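Local coordinates for protein endoglucanase (Clostridium thermocellum, PDB 2YIK) that probably hydrolyses internal beta-1,4-glucosidic bonds of cellulose, as a family 9 glycoside hydrolase whose catalytic domain binds calcium and zinc ions, at residues 121-126 with 270-275; 214-219 with 276-281. All blocks are in the same frame, centred on the assembly; numbering follows the deposited sequence.

Both contacts lie within the family 9 catalytic domain, their centres about 12 Å apart. Along the chain the order is 121-126, 214-219, 270-275, 276-281, so the later halves of contacts 1 and 2 are one continuous run leading into helix 279-293. That run passes first the start of helix 124-140 and then the start of helix 216-233, and thereby brings three helix beginnings together near a calcium ion held by 276-281. S275 and D217 join the contacts directly through a probable hydrogen bond, OG to OD2 2.7 Å, and L125 packs on D217. Sequence-distant helices thus converge on one loop whose end contributes ligands to the metal.

Contact 1: 121-126 with 270-275; sequences VKFGLP and KGYYGS
F123 and P126 meet Y273 where the backbones stay well apart, the nearest CA atoms, of L125 and Y273, being 7.5 Å from each other; no hydrogen bond joins the two segments, and the contact is made through side chains. Y273 CG stands anti to the carbonyl carbon (chi1 -76°), and the ring that begins there reaches 121-126. P126 sets CG over the centre of one face, 3.5 Å from the centroid and 9° off the normal, a CH-pi contact that suits proline, whose restrained ring holds CG in place. The F123 and Y273 side chains run at about a right angle, though their ring planes are inclined at 53°, neither stacked nor edge-to-face. Y273 CD2 lies over one face of F123 toward the rim, V121 CG1 over the other. F123 CZ touches Y272 CB at 3.7 Å. Tyrosine suits both loop positions because its ring packs while its hydroxyl remains polar: Y273 OH bonds D116 and Y272 OH bonds D188. The side chains of Y272 and H451, a predicted active-site residue, are about 10 Å apart. L125 CD2 rests 3.6 Å from S275 OG, itself bonded to D217. F123, at the N-cap position, thus joins Y272 and Y273 in an aromatic cluster linking the start of helix 124-140 to the loop before helix 279-293.

Contact 2: 214-219 with 276-281; sequences PGTDII and SKWQDD. With CA (calcium ion), chain C.
D217 and W278 bring the two backbones very near, their CA atoms 4.0 Å apart, yet no hydrogen bond crosses between the segments. The apolar part of the contact is carried by T216 and W278, whose side chains run side by side in the same direction. T216 CG2 meets the six-membered part of the indole at CE3, 3.5 Å away, while T216 CB packs on W278 CB; a branched threonine can offer this methyl and still bond G261 N through OG1. Y282 and Y305 each meet the indole edge-to-face, and Q279 CD lies over one face, toward the rim.

Around D217 the contact becomes polar in its surroundings. Its CB sits 3.4 Å from D281 OD2, but its CG, placed between the backbone N and the carbonyl carbon (chi1 60°), leads the carboxylate away: OD1 accepts a bond from V263 N and OD2 is held by S275. These two bonds, and calcium close by, would ease the proximity of like charges, D217 OD2 and D281 OD2 being 5.0 Å apart.

Metal coordination organises the other segment. The calcium ion takes K277 O at 2.5 Å, both carboxylate oxygens of D280, one of D281 through OD2, and two waters. D280 therefore binds in bidentate fashion and D281 with one oxygen, while D281 OD1 accepts a hydrogen bond, 2.7 Å long, from a water that is itself a calcium ligand. K277 serves through its backbone carbonyl; its NZ forms a salt bridge with D320.

Hard oxygen donors, three from carboxylates and three neutral, suit calcium, and the ion would offset the negative charge gathered at the start of helix 279-293. Its binding would be expected to hold the turn that lays W278 against helix 216-233.

Contact 1: 121-126 with 270-275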
# COMPACT_ATOMS: atom_id res chain seq x y z
N VAL A 121 -3.48 -4.62 14.42
CA VAL A 121 -3.49 -5.83 13.63
C VAL A 121 -2.70 -5.58 12.34
O VAL A 121 -2.58 -4.43 11.89
CB VAL A 121 -4.91 -6.23 13.23
CG1 VAL A 121 -4.91 -7.59 12.53
CG2 VAL A 121 -5.80 -6.24 14.45
N LYS A 122 -2.16 -6.64 11.76
CA LYS A 122 -1.44 -6.55 10.51
C LYS A 122 -2.25 -7.38 9.51
O LYS A 122 -2.22 -8.61 9.56
CB LYS A 122 -0.01 -7.11 10.65
CG LYS A 122 0.85 -6.32 11.66
CD LYS A 122 2.33 -6.74 11.68
CE LYS A 122 2.54 -8.17 12.19
NZ LYS A 122 3.98 -8.44 12.49
N PHE A 123 -3.01 -6.70 8.65
CA PHE A 123 -3.84 -7.35 7.64
C PHE A 123 -3.05 -7.41 6.33
O PHE A 123 -2.53 -6.40 5.87
CB PHE A 123 -5.14 -6.57 7.43
CG PHE A 123 -6.07 -6.60 8.62
CD1 PHE A 123 -6.88 -7.71 8.88
CD2 PHE A 123 -6.17 -5.50 9.46
CE1 PHE A 123 -7.79 -7.71 9.95
CE2 PHE A 123 -7.06 -5.49 10.54
CZ PHE A 123 -7.88 -6.60 10.78
N GLY A 124 -2.99 -8.61 5.74
CA GLY A 124 -2.22 -8.81 4.52
C GLY A 124 -2.56 -8.05 3.25
O GLY A 124 -1.65 -7.56 2.58
N LEU A 125 -3.84 -7.96 2.91
CA LEU A 125 -4.22 -7.27 1.69
C LEU A 125 -3.81 -5.80 1.71
O LEU A 125 -3.13 -5.35 0.80
CB LEU A 125 -5.72 -7.43 1.41
CG LEU A 125 -6.20 -7.08 -0.01
CD1 LEU A 125 -5.23 -7.63 -1.05
CD2 LEU A 125 -7.60 -7.65 -0.22
N PRO A 126 -4.22 -5.04 2.73
CA PRO A 126 -3.79 -3.63 2.70
C PRO A 126 -2.29 -3.45 3.02
O PRO A 126 -1.68 -2.47 2.60
CB PRO A 126 -4.69 -2.95 3.72
CG PRO A 126 -4.99 -4.06 4.71
CD PRO A 126 -5.19 -5.27 3.82
N LYS A 270 -12.05 -11.16 8.47
CA LYS A 270 -13.50 -11.25 8.58
C LYS A 270 -14.14 -9.96 8.12
O LYS A 270 -14.38 -9.98 6.86
CB LYS A 270 -14.10 -11.92 9.95
CG LYS A 270 -13.08 -12.61 10.87
CD LYS A 270 -13.29 -12.01 12.25
CE LYS A 270 -12.33 -12.62 13.25
NZ LYS A 270 -12.26 -14.10 13.13
N GLY A 271 -14.65 -8.98 8.89
CA GLY A 271 -15.30 -7.96 8.13
C GLY A 271 -14.46 -6.72 7.94
O GLY A 271 -14.93 -5.72 7.39
N TYR A 272 -13.21 -6.78 8.36
CA TYR A 272 -12.32 -5.63 8.29
C TYR A 272 -11.79 -5.33 6.90
O TYR A 272 -11.72 -4.17 6.49
CB TYR A 272 -11.18 -5.83 9.29
CG TYR A 272 -11.70 -6.13 10.68
CD1 TYR A 272 -12.29 -5.12 11.45
CD2 TYR A 272 -11.68 -7.43 11.20
CE1 TYR A 272 -12.87 -5.40 12.69
CE2 TYR A 272 -12.25 -7.71 12.44
CZ TYR A 272 -12.85 -6.69 13.17
OH TYR A 272 -13.44 -6.96 14.39
N TYR A 273 -11.43 -6.38 6.18
CA TYR A 273 -10.93 -6.23 4.82
C TYR A 273 -11.50 -7.32 3.92
O TYR A 273 -10.86 -8.34 3.67
CB TYR A 273 -9.39 -6.25 4.80
CG TYR A 273 -8.79 -4.95 5.27
CD1 TYR A 273 -8.73 -3.84 4.43
CD2 TYR A 273 -8.37 -4.80 6.59
CE1 TYR A 273 -8.27 -2.60 4.90
CE2 TYR A 273 -7.91 -3.58 7.07
CZ TYR A 273 -7.87 -2.48 6.22
OH TYR A 273 -7.43 -1.27 6.71
N GLY A 274 -12.73 -7.09 3.47
CA GLY A 274 -13.42 -8.02 2.60
C GLY A 274 -12.93 -7.84 1.18
O GLY A 274 -13.13 -6.80 0.57
N SER A 275 -12.29 -8.88 0.65
CA SER A 275 -11.72 -8.83 -0.70
C SER A 275 -12.70 -9.18 -1.81
O SER A 275 -13.31 -10.25 -1.79
CB SER A 275 -10.51 -9.77 -0.77
OG SER A 275 -9.89 -9.74 -2.04

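Contact 2: 214-219 with 276-281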
# COMPACT_ATOMS: atom_id res chain seq x y z
N PRO A 214 -7.38 -21.43 -1.42
CA PRO A 214 -6.93 -20.27 -2.19
C PRO A 214 -6.67 -19.01 -1.38
O PRO A 214 -7.34 -18.74 -0.38
CB PRO A 214 -8.06 -20.06 -3.21
CG PRO A 214 -8.64 -21.45 -3.37
CD PRO A 214 -8.66 -21.93 -1.93
N GLY A 215 -5.68 -18.24 -1.82
CA GLY A 215 -5.33 -17.00 -1.17
C GLY A 215 -4.68 -16.13 -2.22
O GLY A 215 -3.85 -15.28 -1.93
N THR A 216 -5.09 -16.37 -3.46
CA THR A 216 -4.57 -15.69 -4.64
C THR A 216 -4.44 -14.17 -4.55
O THR A 216 -3.43 -13.62 -4.97
CB THR A 216 -5.42 -16.04 -5.86
OG1 THR A 216 -5.77 -17.42 -5.79
CG2 THR A 216 -4.65 -15.78 -7.15
N ASP A 217 -5.45 -13.50 -4.01
CA ASP A 217 -5.38 -12.05 -3.93
C ASP A 217 -4.22 -11.56 -3.07
O ASP A 217 -3.42 -10.74 -3.52
CB ASP A 217 -6.72 -11.48 -3.44
CG ASP A 217 -7.12 -11.99 -2.07
OD1 ASP A 217 -6.78 -13.15 -1.74
OD2 ASP A 217 -7.78 -11.23 -1.32
N ILE A 218 -4.10 -12.07 -1.85
CA ILE A 218 -3.00 -11.65 -0.97
C ILE A 218 -1.63 -12.12 -1.45
O ILE A 218 -0.66 -11.38 -1.36
CB ILE A 218 -3.20 -12.14 0.50
CG1 ILE A 218 -4.35 -11.38 1.17
CG2 ILE A 218 -1.94 -11.90 1.31
CD1 ILE A 218 -5.69 -11.84 0.73
N ILE A 219 -1.56 -13.35 -1.96
CA ILE A 219 -0.29 -13.89 -2.45
C ILE A 219 0.22 -13.00 -3.59
O ILE A 219 1.39 -12.61 -3.61
CB ILE A 219 -0.44 -15.35 -2.98
CG1 ILE A 219 -0.58 -16.36 -1.83
CG2 ILE A 219 0.82 -15.77 -3.71
CD1 ILE A 219 -1.41 -15.87 -0.70
N SER A 276 -12.82 -8.30 -2.80
CA SER A 276 -13.72 -8.52 -3.93
C SER A 276 -13.19 -9.55 -4.91
O SER A 276 -13.92 -10.46 -5.32
CB SER A 276 -13.97 -7.21 -4.67
OG SER A 276 -14.56 -6.26 -3.81
N LYS A 277 -11.93 -9.43 -5.31
CA LYS A 277 -11.38 -10.39 -6.26
C LYS A 277 -9.86 -10.52 -6.23
O LYS A 277 -9.17 -9.74 -5.59
CB LYS A 277 -11.80 -10.04 -7.68
CG LYS A 277 -11.20 -8.76 -8.21
CD LYS A 277 -11.90 -7.55 -7.60
CE LYS A 277 -10.97 -6.33 -7.50
NZ LYS A 277 -11.23 -5.29 -8.54
N TRP A 278 -9.37 -11.51 -6.95
CA TRP A 278 -7.94 -11.78 -7.01
C TRP A 278 -7.33 -11.43 -8.36
O TRP A 278 -6.12 -11.24 -8.46
CB TRP A 278 -7.68 -13.26 -6.73
CG TRP A 278 -8.34 -14.19 -7.72
CD1 TRP A 278 -9.55 -14.81 -7.58
CD2 TRP A 278 -7.82 -14.60 -9.00
NE1 TRP A 278 -9.81 -15.59 -8.69
CE2 TRP A 278 -8.77 -15.49 -9.56
CE3 TRP A 278 -6.64 -14.33 -9.70
CZ2 TRP A 278 -8.59 -16.08 -10.82
CZ3 TRP A 278 -6.46 -14.92 -10.96
CH2 TRP A 278 -7.43 -15.79 -11.50
N GLN A 279 -8.15 -11.34 -9.40
CA GLN A 279 -7.63 -11.06 -10.74
C GLN A 279 -6.84 -9.77 -10.91
O GLN A 279 -5.87 -9.74 -11.66
CB GLN A 279 -8.76 -11.14 -11.78
CG GLN A 279 -9.31 -12.55 -11.96
CD GLN A 279 -10.50 -12.85 -11.07
OE1 GLN A 279 -10.62 -12.31 -9.96
NE2 GLN A 279 -11.38 -13.71 -11.54
N ASP A 280 -7.24 -8.70 -10.22
CA ASP A 280 -6.51 -7.44 -10.34
C ASP A 280 -5.13 -7.56 -9.67
O ASP A 280 -4.14 -7.11 -10.24
CB ASP A 280 -7.30 -6.30 -9.72
CG ASP A 280 -7.70 -6.57 -8.31
OD1 ASP A 280 -8.20 -7.69 -8.05
OD2 ASP A 280 -7.52 -5.68 -7.45
N ASP A 281 -5.07 -8.15 -8.48
CA ASP A 281 -3.79 -8.31 -7.79
C ASP A 281 -2.87 -9.23 -8.59
O ASP A 281 -1.66 -9.01 -8.67
CB ASP A 281 -3.99 -8.93 -6.41
CG ASP A 281 -5.02 -8.19 -5.57
OD1 ASP A 281 -4.75 -7.06 -5.11
OD2 ASP A 281 -6.10 -8.77 -5.36
CA CA C . -8.30 -7.41 -5.50
O HOH W 1 -9.78 -7.57 -3.38
O HOH W 2 -6.86 -5.67 -4.22